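Putative capsid protein of prophage (Escherichia coli CFT073, PDB 3BQW) probably serves as the major capsid protein of a prophage, a shell-building subunit of the phage major capsid protein E family. Local coordinates at residues Phe27-Thr32 with Arg135-Ala140; Pro37-Phe42 with Gln310-Pro315; Gln45-Asp50 with Leu292-Ala297; Ile82-Met87 with His332-Pro337. One frame throughout, in Å; residues are numbered along the deposited sequence.

Contact 1 (Phe27-Thr32 with Arg135-Ala140)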
loop_
_atom_site.group_PDB
_atom_site.type_symbol
_atom_site.label_atom_id
_atom_site.label_comp_id
_atom_site.label_asym_id
_atom_site.label_seq_id
_atom_site.Cartn_x
_atom_site.Cartn_y
_atom_site.Cartn_z
ATOM N N PHE A 27 -2.346 -1.490 -11.437
ATOM C CA PHE A 27 -1.355 -0.743 -10.661
ATOM C C PHE A 27 -1.712 -0.689 -9.187
ATOM O O PHE A 27 -2.869 -0.804 -8.816
ATOM C CB PHE A 27 -1.213 0.689 -11.190
ATOM C CG PHE A 27 -1.018 0.765 -12.677
ATOM C CD1 PHE A 27 0.001 0.061 -13.286
ATOM C CD2 PHE A 27 -1.841 1.555 -13.458
ATOM C CE1 PHE A 27 0.186 0.116 -14.669
ATOM C CE2 PHE A 27 -1.662 1.623 -14.835
ATOM C CZ PHE A 27 -0.641 0.897 -15.437
ATOM N N SER A 28 -0.681 -0.501 -8.374
ATOM C CA SER A 28 -0.779 -0.354 -6.925
ATOM C C SER A 28 0.035 0.859 -6.469
ATOM O O SER A 28 0.908 1.349 -7.191
ATOM C CB SER A 28 -0.218 -1.596 -6.221
ATOM O OG SER A 28 -1.013 -2.719 -6.496
ATOM N N PRO A 29 -0.254 1.362 -5.267
ATOM C CA PRO A 29 0.485 2.493 -4.741
ATOM C C PRO A 29 2.000 2.263 -4.638
ATOM O O PRO A 29 2.498 1.132 -4.797
ATOM C CB PRO A 29 -0.148 2.681 -3.370
ATOM C CG PRO A 29 -1.460 2.137 -3.500
ATOM C CD PRO A 29 -1.335 0.967 -4.364
ATOM N N LEU A 30 2.720 3.338 -4.375
ATOM C CA LEU A 30 4.172 3.363 -4.534
ATOM C C LEU A 30 4.977 2.368 -3.673
ATOM O O LEU A 30 5.802 1.653 -4.195
ATOM C CB LEU A 30 4.695 4.779 -4.292
ATOM C CG LEU A 30 6.202 4.996 -4.546
ATOM C CD1 LEU A 30 6.513 4.871 -5.991
ATOM C CD2 LEU A 30 6.676 6.332 -3.950
ATOM N N PHE A 31 4.779 2.372 -2.357
ATOM C CA PHE A 31 5.547 1.486 -1.464
ATOM C C PHE A 31 5.273 0.022 -1.783
ATOM O O PHE A 31 6.207 -0.788 -1.847
ATOM C CB PHE A 31 5.275 1.800 -0.007
ATOM C CG PHE A 31 6.040 2.988 0.504
ATOM C CD1 PHE A 31 5.727 4.286 0.077
ATOM C CD2 PHE A 31 7.103 2.820 1.391
ATOM C CE1 PHE A 31 6.443 5.400 0.564
ATOM C CE2 PHE A 31 7.829 3.935 1.870
ATOM C CZ PHE A 31 7.488 5.220 1.456
ATOM N N THR A 32 4.004 -0.293 -2.064
ATOM C CA THR A 32 3.641 -1.613 -2.507
ATOM C C THR A 32 4.405 -2.002 -3.783
ATOM O O THR A 32 5.019 -3.092 -3.867
ATOM C CB THR A 32 2.158 -1.721 -2.736
ATOM O OG1 THR A 32 1.467 -1.369 -1.520
ATOM C CG2 THR A 32 1.795 -3.151 -3.183
ATOM N N ARG A 135 -5.378 0.062 2.180
ATOM C CA ARG A 135 -5.001 -0.620 3.423
ATOM C C ARG A 135 -3.647 -1.292 3.292
ATOM O O ARG A 135 -2.829 -1.211 4.189
ATOM C CB ARG A 135 -6.068 -1.636 3.849
ATOM C CG ARG A 135 -5.629 -2.605 5.001
ATOM C CD ARG A 135 -5.895 -2.013 6.326
ATOM N NE ARG A 135 -7.308 -1.696 6.384
ATOM C CZ ARG A 135 -7.882 -0.837 7.219
ATOM N NH1 ARG A 135 -7.162 -0.178 8.148
ATOM N NH2 ARG A 135 -9.208 -0.651 7.118
ATOM N N VAL A 136 -3.410 -1.963 2.182
ATOM C CA VAL A 136 -2.133 -2.588 1.953
ATOM C C VAL A 136 -0.980 -1.572 1.949
ATOM O O VAL A 136 0.086 -1.860 2.502
ATOM C CB VAL A 136 -2.139 -3.430 0.650
ATOM C CG1 VAL A 136 -0.751 -3.917 0.300
ATOM C CG2 VAL A 136 -3.066 -4.611 0.791
ATOM N N GLU A 137 -1.188 -0.403 1.344
ATOM C CA GLU A 137 -0.141 0.628 1.258
ATOM C C GLU A 137 0.141 1.210 2.615
ATOM O O GLU A 137 1.300 1.498 2.928
ATOM C CB GLU A 137 -0.528 1.750 0.279
ATOM C CG GLU A 137 0.455 2.919 0.131
ATOM C CD GLU A 137 1.714 2.582 -0.652
ATOM O OE1 GLU A 137 1.935 1.397 -0.967
ATOM O OE2 GLU A 137 2.538 3.506 -0.914
ATOM N N TRP A 138 -0.917 1.398 3.404
ATOM C CA TRP A 138 -0.809 1.854 4.776
ATOM C C TRP A 138 0.047 0.875 5.578
ATOM O O TRP A 138 0.970 1.267 6.258
ATOM C CB TRP A 138 -2.207 1.982 5.393
ATOM C CG TRP A 138 -2.222 2.411 6.806
ATOM C CD1 TRP A 138 -1.885 3.652 7.293
ATOM C CD2 TRP A 138 -2.598 1.623 7.942
ATOM N NE1 TRP A 138 -2.016 3.670 8.653
ATOM C CE2 TRP A 138 -2.459 2.439 9.079
ATOM C CE3 TRP A 138 -3.027 0.294 8.109
ATOM C CZ2 TRP A 138 -2.755 1.978 10.381
ATOM C CZ3 TRP A 138 -3.335 -0.166 9.385
ATOM C CH2 TRP A 138 -3.174 0.670 10.513
ATOM N N LEU A 139 -0.270 -0.415 5.457
ATOM C CA LEU A 139 0.507 -1.450 6.084
ATOM C C LEU A 139 1.956 -1.443 5.578
ATOM O O LEU A 139 2.854 -1.585 6.365
ATOM C CB LEU A 139 -0.145 -2.820 5.854
ATOM C CG LEU A 139 -1.411 -3.108 6.663
ATOM C CD1 LEU A 139 -2.074 -4.423 6.195
ATOM C CD2 LEU A 139 -1.125 -3.134 8.128
ATOM N N ALA A 140 2.168 -1.276 4.273
ATOM C CA ALA A 140 3.512 -1.226 3.672
ATOM C C ALA A 140 4.381 -0.062 4.199
ATOM O O ALA A 140 5.540 -0.257 4.614
ATOM C CB ALA A 140 3.399 -1.151 2.133
#
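The side chain of Glu137 lies along the ring of Pro29, the two running past each other in opposite directions. Pro29 CB sits 3.3 Å from Glu137 CD, and Pro29 CG reaches back to Glu137 CB. The carboxylate ends at the first turn of helix 30-35. Pro29 is the N-cap residue of that helix, so the early backbone N-H groups have no carbonyl of a preceding turn to bind. Glu137 takes two of them, one per oxygen. Phe31 N donates to Glu137 OE2 at 2.9 Å, and Thr32 N donates to Glu137 OE1, also at 2.9 Å. Both bonds use the syn lone pairs, so the carboxylate is held as a fork. Thr32 OG1 gives a third bond, meeting Glu137 OE1 nearly along its C-O axis at 2.9 Å. OE1 is thus gripped by two donors of one residue. Glu137 CG is anti to the backbone N (chi1 178°), and a bend at chi2 (74°) turns the carboxylate toward the helix start. The Phe31 ring lies 70° from the carboxylate plane, with OE2 near its edge. The site is buried. The helix N-terminus and the bonds would probably favour the charged form of the acid. Beside it, Ala140 CB touches Phe31 CB at 4.1 Å. Tyr262 of strand 257-267 adds a weak hydrogen bond to OE2 and meets the Phe31 ring edge-to-face. The contact thus joins the start of helix 30-35 to the long helix 113-146, whose Val136 also packs on Pro335 and Pro337 of strand 327-338.

Contact 2 (Pro37-Phe42 with Gln310-Pro315)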
loop_
_atom_site.group_PDB
_atom_site.type_symbol
_atom_site.label_atom_id
_atom_site.label_comp_id
_atom_site.label_asym_id
_atom_site.label_seq_id
_atom_site.Cartn_x
_atom_site.Cartn_y
_atom_site.Cartn_z
ATOM N N PRO A 37 6.191 -5.851 -4.341
ATOM C CA PRO A 37 5.520 -6.000 -5.637
ATOM C C PRO A 37 5.044 -7.411 -5.977
ATOM O O PRO A 37 4.152 -7.577 -6.823
ATOM C CB PRO A 37 6.608 -5.575 -6.637
ATOM C CG PRO A 37 7.861 -5.988 -5.985
ATOM C CD PRO A 37 7.650 -5.746 -4.506
ATOM N N ASN A 38 5.658 -8.419 -5.360
ATOM C CA ASN A 38 5.270 -9.805 -5.586
ATOM C C ASN A 38 4.007 -10.179 -4.816
ATOM O O ASN A 38 3.507 -9.413 -3.958
ATOM C CB ASN A 38 6.419 -10.734 -5.212
ATOM C CG ASN A 38 7.685 -10.428 -6.009
ATOM O OD1 ASN A 38 8.759 -10.218 -5.459
ATOM N ND2 ASN A 38 7.530 -10.332 -7.292
ATOM N N VAL A 39 3.485 -11.351 -5.157
ATOM C CA VAL A 39 2.244 -11.838 -4.605
ATOM C C VAL A 39 2.385 -13.312 -4.286
ATOM O O VAL A 39 3.098 -14.068 -4.990
ATOM C CB VAL A 39 1.037 -11.597 -5.564
ATOM C CG1 VAL A 39 -0.204 -12.444 -5.140
ATOM C CG2 VAL A 39 0.702 -10.091 -5.641
ATOM N N ALA A 40 1.757 -13.700 -3.183
ATOM C CA ALA A 40 1.573 -15.088 -2.862
ATOM C C ALA A 40 0.166 -15.225 -2.307
ATOM O O ALA A 40 -0.222 -14.488 -1.395
ATOM C CB ALA A 40 2.640 -15.590 -1.855
ATOM N N THR A 41 -0.601 -16.159 -2.871
ATOM C CA THR A 41 -1.941 -16.450 -2.383
ATOM C C THR A 41 -1.901 -17.791 -1.666
ATOM O O THR A 41 -1.341 -18.764 -2.186
ATOM C CB THR A 41 -2.982 -16.465 -3.521
ATOM O OG1 THR A 41 -2.581 -17.364 -4.549
ATOM C CG2 THR A 41 -3.162 -15.066 -4.121
ATOM N N PHE A 42 -2.479 -17.841 -0.468
ATOM C CA PHE A 42 -2.472 -19.046 0.332
ATOM C C PHE A 42 -3.827 -19.748 0.281
ATOM O O PHE A 42 -4.861 -19.103 0.105
ATOM C CB PHE A 42 -2.041 -18.721 1.783
ATOM C CG PHE A 42 -0.603 -18.308 1.891
ATOM C CD1 PHE A 42 0.355 -19.200 2.331
ATOM C CD2 PHE A 42 -0.194 -17.050 1.475
ATOM C CE1 PHE A 42 1.695 -18.831 2.392
ATOM C CE2 PHE A 42 1.139 -16.677 1.516
ATOM C CZ PHE A 42 2.084 -17.568 1.978
ATOM N N GLN A 310 -8.448 -19.603 -2.930
ATOM C CA GLN A 310 -7.098 -19.160 -3.179
ATOM C C GLN A 310 -7.165 -18.035 -4.172
ATOM O O GLN A 310 -7.171 -18.260 -5.367
ATOM C CB GLN A 310 -6.223 -20.310 -3.669
ATOM C CG GLN A 310 -4.761 -19.953 -3.760
ATOM C CD GLN A 310 -3.825 -21.151 -3.661
ATOM O OE1 GLN A 310 -4.093 -22.221 -4.203
ATOM N NE2 GLN A 310 -2.694 -20.959 -2.973
ATOM N N ASN A 311 -7.202 -16.808 -3.649
ATOM C CA ASN A 311 -7.500 -15.607 -4.430
ATOM C C ASN A 311 -7.065 -14.336 -3.715
ATOM O O ASN A 311 -7.242 -14.230 -2.503
ATOM C CB ASN A 311 -9.023 -15.521 -4.651
ATOM C CG ASN A 311 -9.455 -16.022 -6.018
ATOM O OD1 ASN A 311 -8.888 -15.626 -7.037
ATOM N ND2 ASN A 311 -10.465 -16.890 -6.045
ATOM N N MET A 312 -6.527 -13.370 -4.464
ATOM C CA MET A 312 -6.280 -12.028 -3.937
ATOM C C MET A 312 -7.617 -11.399 -3.537
ATOM O O MET A 312 -7.790 -10.908 -2.418
ATOM C CB MET A 312 -5.577 -11.143 -4.959
ATOM C CG MET A 312 -4.185 -11.634 -5.435
ATOM S SD MET A 312 -3.379 -10.416 -6.501
ATOM C CE MET A 312 -4.473 -10.466 -7.896
ATOM N N PHE A 313 -8.567 -11.472 -4.464
ATOM C CA PHE A 313 -9.885 -10.837 -4.349
ATOM C C PHE A 313 -10.966 -11.822 -4.694
ATOM O O PHE A 313 -10.783 -12.680 -5.557
ATOM C CB PHE A 313 -10.010 -9.648 -5.321
ATOM C CG PHE A 313 -8.840 -8.716 -5.276
ATOM C CD1 PHE A 313 -8.544 -8.017 -4.106
ATOM C CD2 PHE A 313 -8.037 -8.536 -6.397
ATOM C CE1 PHE A 313 -7.445 -7.153 -4.045
ATOM C CE2 PHE A 313 -6.942 -7.683 -6.356
ATOM C CZ PHE A 313 -6.637 -6.990 -5.181
ATOM N N TYR A 314 -12.104 -11.670 -4.039
ATOM C CA TYR A 314 -13.277 -12.463 -4.337
ATOM C C TYR A 314 -14.512 -11.560 -4.265
ATOM O O TYR A 314 -14.980 -11.228 -3.180
ATOM C CB TYR A 314 -13.399 -13.631 -3.371
ATOM C CG TYR A 314 -14.460 -14.592 -3.753
ATOM C CD1 TYR A 314 -14.181 -15.657 -4.611
ATOM C CD2 TYR A 314 -15.760 -14.453 -3.262
ATOM C CE1 TYR A 314 -15.184 -16.538 -4.982
ATOM C CE2 TYR A 314 -16.737 -15.330 -3.607
ATOM C CZ TYR A 314 -16.450 -16.366 -4.466
ATOM O OH TYR A 314 -17.438 -17.244 -4.804
ATOM N N PRO A 315 -15.016 -11.148 -5.436
ATOM C CA PRO A 315 -16.170 -10.279 -5.549
ATOM C C PRO A 315 -17.485 -11.043 -5.549
ATOM O O PRO A 315 -17.557 -12.174 -6.040
ATOM C CB PRO A 315 -15.917 -9.570 -6.875
ATOM C CG PRO A 315 -15.275 -10.625 -7.720
ATOM C CD PRO A 315 -14.446 -11.459 -6.758
HETATM O O HOH W 1 -5.508 -16.707 -1.198
#
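Gln310 leaves its backbone with CG anti to N (chi1 -172°) and runs on extended, crossing Thr41 at about a right angle. Its CB has only a distant neighbour in Phe42 O. CG lies 3.5 Å from Thr41 OG1 and also faces Thr41 CB. CD passes over toward Thr41 O, and NE2 ends the chain with a hydrogen bond of 2.7 Å to that same oxygen. The donor stands above the carbonyl plane, 51° out of it, while Thr41 O lies close to the amide plane of Gln310. Thr41 belongs to strand 38-41, which pairs in parallel with strand 292-295 in a mixed sheet. The contact sets strand 38-41 against the loop that leads into strand 314-319, which joins the same sheet through strand 327-338. Between the backbones, water 1 lies 2.8 Å from Phe42 O and accepts from Asn311 N at 3.0 Å. With Thr41 OG1 in the crowded position between N and the carbonyl carbon (chi1 54°), OG1 faces Gln310 and CG2 meets Met312 CG at 3.8 Å. Farther along, Val39 CG1 packs against Met312 SD at 4.0 Å, and the two side chains cross at about a right angle.

Contact 3 (Gln45-Asp50 with Leu292-Ala297)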
loop_
_atom_site.group_PDB
_atom_site.type_symbol
_atom_site.label_atom_id
_atom_site.label_comp_id
_atom_site.label_asym_id
_atom_site.label_seq_id
_atom_site.Cartn_x
_atom_site.Cartn_y
_atom_site.Cartn_z
ATOM N N GLN A 45 -6.197 -20.055 5.662
ATOM C CA GLN A 45 -6.681 -18.798 6.184
ATOM C C GLN A 45 -5.526 -17.934 6.591
ATOM O O GLN A 45 -5.504 -16.745 6.282
ATOM C CB GLN A 45 -7.561 -19.040 7.395
ATOM C CG GLN A 45 -8.120 -17.785 7.998
ATOM C CD GLN A 45 -8.957 -18.074 9.236
ATOM O OE1 GLN A 45 -8.889 -19.166 9.800
ATOM N NE2 GLN A 45 -9.742 -17.092 9.665
ATOM N N ASN A 46 -4.581 -18.538 7.312
ATOM C CA ASN A 46 -3.393 -17.855 7.744
ATOM C C ASN A 46 -2.277 -17.970 6.741
ATOM O O ASN A 46 -2.161 -18.954 6.026
ATOM C CB ASN A 46 -2.918 -18.397 9.092
ATOM C CG ASN A 46 -3.941 -18.206 10.169
ATOM O OD1 ASN A 46 -4.133 -19.056 11.029
ATOM N ND2 ASN A 46 -4.630 -17.096 10.107
ATOM N N ILE A 47 -1.451 -16.934 6.727
ATOM C CA ILE A 47 -0.247 -16.884 5.924
ATOM C C ILE A 47 0.799 -17.751 6.611
ATOM O O ILE A 47 1.137 -17.526 7.776
ATOM C CB ILE A 47 0.305 -15.432 5.779
ATOM C CG1 ILE A 47 -0.737 -14.475 5.185
ATOM C CG2 ILE A 47 1.600 -15.420 4.953
ATOM C CD1 ILE A 47 -1.362 -15.002 3.960
ATOM N N MET A 48 1.313 -18.725 5.865
ATOM C CA MET A 48 2.326 -19.629 6.336
ATOM C C MET A 48 3.682 -19.322 5.687
ATOM O O MET A 48 3.997 -19.848 4.623
ATOM C CB MET A 48 1.881 -21.058 6.042
ATOM C CG MET A 48 0.512 -21.419 6.646
ATOM S SD MET A 48 0.334 -21.097 8.421
ATOM C CE MET A 48 -0.792 -22.419 8.833
ATOM N N LEU A 49 4.482 -18.485 6.341
ATOM C CA LEU A 49 5.639 -17.861 5.708
ATOM C C LEU A 49 6.762 -18.854 5.410
ATOM O O LEU A 49 7.497 -18.691 4.446
ATOM C CB LEU A 49 6.185 -16.722 6.569
ATOM C CG LEU A 49 5.348 -15.459 6.749
ATOM C CD1 LEU A 49 6.088 -14.433 7.666
ATOM C CD2 LEU A 49 4.969 -14.820 5.397
ATOM N N ASP A 50 6.859 -19.867 6.264
ATOM C CA ASP A 50 7.771 -21.002 6.147
ATOM C C ASP A 50 7.584 -21.833 4.871
ATOM O O ASP A 50 8.453 -22.629 4.535
ATOM C CB ASP A 50 7.560 -21.926 7.365
ATOM C CG ASP A 50 6.069 -22.314 7.554
ATOM O OD1 ASP A 50 5.223 -21.398 7.750
ATOM O OD2 ASP A 50 5.725 -23.524 7.468
ATOM N N LEU A 292 6.713 -9.047 -0.720
ATOM C CA LEU A 292 5.435 -9.421 -1.335
ATOM C C LEU A 292 4.248 -8.947 -0.544
ATOM O O LEU A 292 4.377 -8.464 0.576
ATOM C CB LEU A 292 5.348 -10.951 -1.530
ATOM C CG LEU A 292 5.248 -11.780 -0.233
ATOM C CD1 LEU A 292 4.527 -13.059 -0.431
ATOM C CD2 LEU A 292 6.633 -12.039 0.304
ATOM N N VAL A 293 3.078 -9.048 -1.168
ATOM C CA VAL A 293 1.819 -8.985 -0.440
ATOM C C VAL A 293 1.325 -10.410 -0.436
ATOM O O VAL A 293 1.144 -11.033 -1.483
ATOM C CB VAL A 293 0.778 -7.965 -1.026
ATOM C CG1 VAL A 293 -0.509 -7.953 -0.181
ATOM C CG2 VAL A 293 1.370 -6.553 -1.056
ATOM N N ALA A 294 1.173 -10.943 0.770
ATOM C CA ALA A 294 0.689 -12.290 0.980
ATOM C C ALA A 294 -0.804 -12.206 1.206
ATOM O O ALA A 294 -1.288 -11.329 1.931
ATOM C CB ALA A 294 1.387 -12.937 2.185
ATOM N N TYR A 295 -1.539 -13.117 0.587
ATOM C CA TYR A 295 -3.002 -13.156 0.730
ATOM C C TYR A 295 -3.430 -14.458 1.416
ATOM O O TYR A 295 -3.103 -15.551 0.949
ATOM C CB TYR A 295 -3.667 -13.027 -0.638
ATOM C CG TYR A 295 -3.462 -11.670 -1.255
ATOM C CD1 TYR A 295 -4.454 -10.691 -1.186
ATOM C CD2 TYR A 295 -2.259 -11.351 -1.903
ATOM C CE1 TYR A 295 -4.245 -9.408 -1.752
ATOM C CE2 TYR A 295 -2.064 -10.110 -2.480
ATOM C CZ TYR A 295 -3.059 -9.137 -2.397
ATOM O OH TYR A 295 -2.838 -7.891 -2.954
ATOM N N GLY A 296 -4.159 -14.336 2.521
ATOM C CA GLY A 296 -4.727 -15.491 3.156
ATOM C C GLY A 296 -5.890 -15.951 2.319
ATOM O O GLY A 296 -6.381 -15.206 1.476
ATOM N N ALA A 297 -6.325 -17.182 2.548
ATOM C CA ALA A 297 -7.498 -17.738 1.847
ATOM C C ALA A 297 -8.772 -16.918 2.058
ATOM O O ALA A 297 -9.030 -16.386 3.138
ATOM C CB ALA A 297 -7.761 -19.211 2.259
HETATM O O HOH W 2 -7.777 -15.436 5.476
#
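Gln45 O is the best-held polar atom here, with one hydrogen bond and one weaker contact. Water 2 donates to it at 2.7 Å. The same water donates to Ala297 O at 2.8 Å, so it uses both protons to tie two carbonyls that could not bond to each other. The second touch on Gln45 O is a CA-H...O contact from Gly296 CA, 3.5 Å away. Gly296 has no CB, and its CA comes up to the oxygen itself. No direct hydrogen bond joins the two segments, and the rest of the contact is apolar. Ile47 does most of it. Its CG2, anti to the backbone N, meets Ala294 CB at 3.7 Å. Its other branch, with CG1 anti to the carbonyl carbon (chi1 -57°), carries CD1 down onto the peptide between Tyr295 and Gly296. CD1 lies 3.2 Å from Gly296 N and 3.3 Å from Tyr295 C, which is tight. Back at the water end, Ala297 CB rests 3.8 Å from Gln45 N. Ile47 also touches Phe42 and Ile82. Strand 47-48 pairs antiparallel with strand 81-82, forming a small two-stranded sheet. The contact lays this pair against strand 292-295, which itself runs between strand 38-41 and strand 327-338 in the mixed sheet.

Contact 4 (Ile82-Met87 with His332-Pro337)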
loop_
_atom_site.group_PDB
_atom_site.type_symbol
_atom_site.label_atom_id
_atom_site.label_comp_id
_atom_site.label_asym_id
_atom_site.label_seq_id
_atom_site.Cartn_x
_atom_site.Cartn_y
_atom_site.Cartn_z
ATOM N N ILE A 82 1.086 -16.068 10.276
ATOM C CA ILE A 82 0.569 -14.710 10.388
ATOM C C ILE A 82 -0.923 -14.718 10.047
ATOM O O ILE A 82 -1.318 -15.229 9.010
ATOM C CB ILE A 82 1.290 -13.746 9.406
ATOM C CG1 ILE A 82 2.814 -13.773 9.608
ATOM C CG2 ILE A 82 0.711 -12.318 9.506
ATOM C CD1 ILE A 82 3.305 -13.151 10.862
ATOM N N LYS A 83 -1.744 -14.141 10.913
ATOM C CA LYS A 83 -3.174 -14.014 10.658
ATOM C C LYS A 83 -3.427 -12.664 9.970
ATOM O O LYS A 83 -3.184 -11.627 10.538
ATOM C CB LYS A 83 -3.960 -14.158 11.971
ATOM C CG LYS A 83 -5.512 -14.068 11.843
ATOM C CD LYS A 83 -6.221 -15.247 11.102
ATOM C CE LYS A 83 -7.515 -14.809 10.381
ATOM N NZ LYS A 83 -7.444 -13.504 9.532
ATOM N N PRO A 84 -3.836 -12.677 8.693
ATOM C CA PRO A 84 -4.090 -11.395 8.025
ATOM C C PRO A 84 -5.389 -10.696 8.467
ATOM O O PRO A 84 -6.291 -11.332 8.968
ATOM C CB PRO A 84 -4.155 -11.788 6.562
ATOM C CG PRO A 84 -4.716 -13.185 6.600
ATOM C CD PRO A 84 -4.047 -13.822 7.787
ATOM N N GLY A 85 -5.444 -9.380 8.298
ATOM C CA GLY A 85 -6.668 -8.628 8.496
ATOM C C GLY A 85 -7.616 -8.933 7.345
ATOM O O GLY A 85 -7.320 -8.627 6.200
ATOM N N TYR A 86 -8.745 -9.555 7.652
ATOM C CA TYR A 86 -9.722 -9.908 6.644
ATOM C C TYR A 86 -10.592 -8.711 6.324
ATOM O O TYR A 86 -11.128 -8.056 7.224
ATOM C CB TYR A 86 -10.588 -11.069 7.111
ATOM C CG TYR A 86 -11.283 -11.782 5.994
ATOM C CD1 TYR A 86 -10.659 -12.830 5.337
ATOM C CD2 TYR A 86 -12.590 -11.432 5.611
ATOM C CE1 TYR A 86 -11.289 -13.501 4.330
ATOM C CE2 TYR A 86 -13.234 -12.102 4.589
ATOM C CZ TYR A 86 -12.581 -13.144 3.953
ATOM O OH TYR A 86 -13.176 -13.863 2.938
ATOM N N MET A 87 -10.718 -8.434 5.028
ATOM C CA MET A 87 -11.484 -7.313 4.528
ATOM C C MET A 87 -12.624 -7.802 3.628
ATOM O O MET A 87 -12.475 -8.773 2.847
ATOM C CB MET A 87 -10.561 -6.375 3.730
ATOM C CG MET A 87 -9.327 -5.839 4.442
ATOM S SD MET A 87 -8.378 -4.669 3.380
ATOM C CE MET A 87 -9.496 -3.333 3.577
ATOM N N HIS A 332 -14.067 -9.579 -1.042
ATOM C CA HIS A 332 -13.259 -10.201 0.002
ATOM C C HIS A 332 -11.777 -10.182 -0.345
ATOM O O HIS A 332 -11.395 -10.417 -1.483
ATOM C CB HIS A 332 -13.692 -11.658 0.202
ATOM C CG HIS A 332 -15.044 -11.806 0.818
ATOM N ND1 HIS A 332 -16.188 -11.327 0.222
ATOM C CD2 HIS A 332 -15.436 -12.365 1.983
ATOM C CE1 HIS A 332 -17.228 -11.597 0.988
ATOM N NE2 HIS A 332 -16.795 -12.211 2.073
ATOM N N SER A 333 -10.949 -9.904 0.655
ATOM C CA SER A 333 -9.474 -9.960 0.536
ATOM C C SER A 333 -8.810 -10.015 1.922
ATOM O O SER A 333 -9.308 -9.416 2.872
ATOM C CB SER A 333 -8.949 -8.732 -0.218
ATOM O OG SER A 333 -7.616 -8.924 -0.652
ATOM N N ALA A 334 -7.673 -10.707 2.013
ATOM C CA ALA A 334 -6.928 -10.846 3.280
ATOM C C ALA A 334 -5.438 -10.647 3.036
ATOM O O ALA A 334 -4.658 -11.558 3.220
ATOM C CB ALA A 334 -7.207 -12.230 3.934
ATOM N N PRO A 335 -5.046 -9.437 2.629
ATOM C CA PRO A 335 -3.662 -9.095 2.315
ATOM C C PRO A 335 -2.812 -8.713 3.518
ATOM O O PRO A 335 -3.308 -8.116 4.486
ATOM C CB PRO A 335 -3.813 -7.883 1.401
ATOM C CG PRO A 335 -5.032 -7.187 1.934
ATOM C CD PRO A 335 -5.946 -8.280 2.414
ATOM N N GLN A 336 -1.524 -9.050 3.425
ATOM C CA GLN A 336 -0.512 -8.643 4.394
ATOM C C GLN A 336 0.832 -8.483 3.676
ATOM O O GLN A 336 1.326 -9.450 3.094
ATOM C CB GLN A 336 -0.347 -9.726 5.461
ATOM C CG GLN A 336 0.732 -9.425 6.512
ATOM C CD GLN A 336 0.523 -8.093 7.206
ATOM O OE1 GLN A 336 -0.583 -7.805 7.675
ATOM N NE2 GLN A 336 1.583 -7.272 7.284
ATOM N N PRO A 337 1.397 -7.259 3.661
ATOM C CA PRO A 337 2.748 -7.062 3.144
ATOM C C PRO A 337 3.814 -7.799 3.973
ATOM O O PRO A 337 3.750 -7.829 5.199
ATOM C CB PRO A 337 2.955 -5.542 3.204
ATOM C CG PRO A 337 1.658 -4.974 3.479
ATOM C CD PRO A 337 0.757 -5.991 4.032
HETATM O O HOH W 3 -3.249 -7.862 7.304
HETATM O O HOH W 4 -5.668 -6.781 5.455
#
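A single antiparallel beta bridge, the hydrogen-bonded pair Met87 and Ser333, closes one end of this contact between the loop after strand 81-82 and strand 327-338. That end is tight. Met87 N donates to Ser333 O at 2.8 Å, nearly along the C=O axis. Ser333 N returns a bond of 2.9 Å to Met87 O, coming from above the carbonyl plane. His332 CA adds a CA-H...O contact to Met87 O. The Tyr86 ring, placed with CG anti to the backbone N (chi1 -160°), has Ser333 O over one face. It meets the His332 ring rim to rim, with the planes at 72°. Tyr86 OH bonds to Met299 N. Ala334 CB fits between two partners, Pro84 CG and Tyr86 CD1, each at 3.8 Å.

Toward Gly85 the two chains part and water takes over. Water 4 bridges Gly85 O and Pro335 O. Water 3 accepts from Gly85 N at 2.8 Å and lies within hydrogen-bonding distance of Pro335 O and Gln336 OE1. Beyond the waters the packing is thin, with Ile82 CG2 and Gln336 CG 4.2 Å apart and their side chains crossing at about a right angle. The Gln336 chain bends at chi2 (55°), and its NE2 donates to Pro337 O at 3.1 Å, on a lone pair in the carbonyl plane.

How the contacts relate
Contacts 1, 3 and 4 are buried, while contact 2 lies at the surface. Contact 1 is near the centre of the chain, and the centres of the others lie about 13 to 16 Å from the centre of the chain. Contacts 2, 3 and 4 share one mixed sheet: strand 292-295 pairs with strand 38-41 and with strand 327-338, and Tyr314 bonds to His332. Contact 1 meets that sheet from the helix 113-146 side, Val136 packing on Val293. The chemistry differs with place. A buried carboxylate and helix N-H groups dominate contact 1. Contact 2 has an amide and a water, contact 3 mostly apolar packing, and contact 4 backbone pairing with bridging waters.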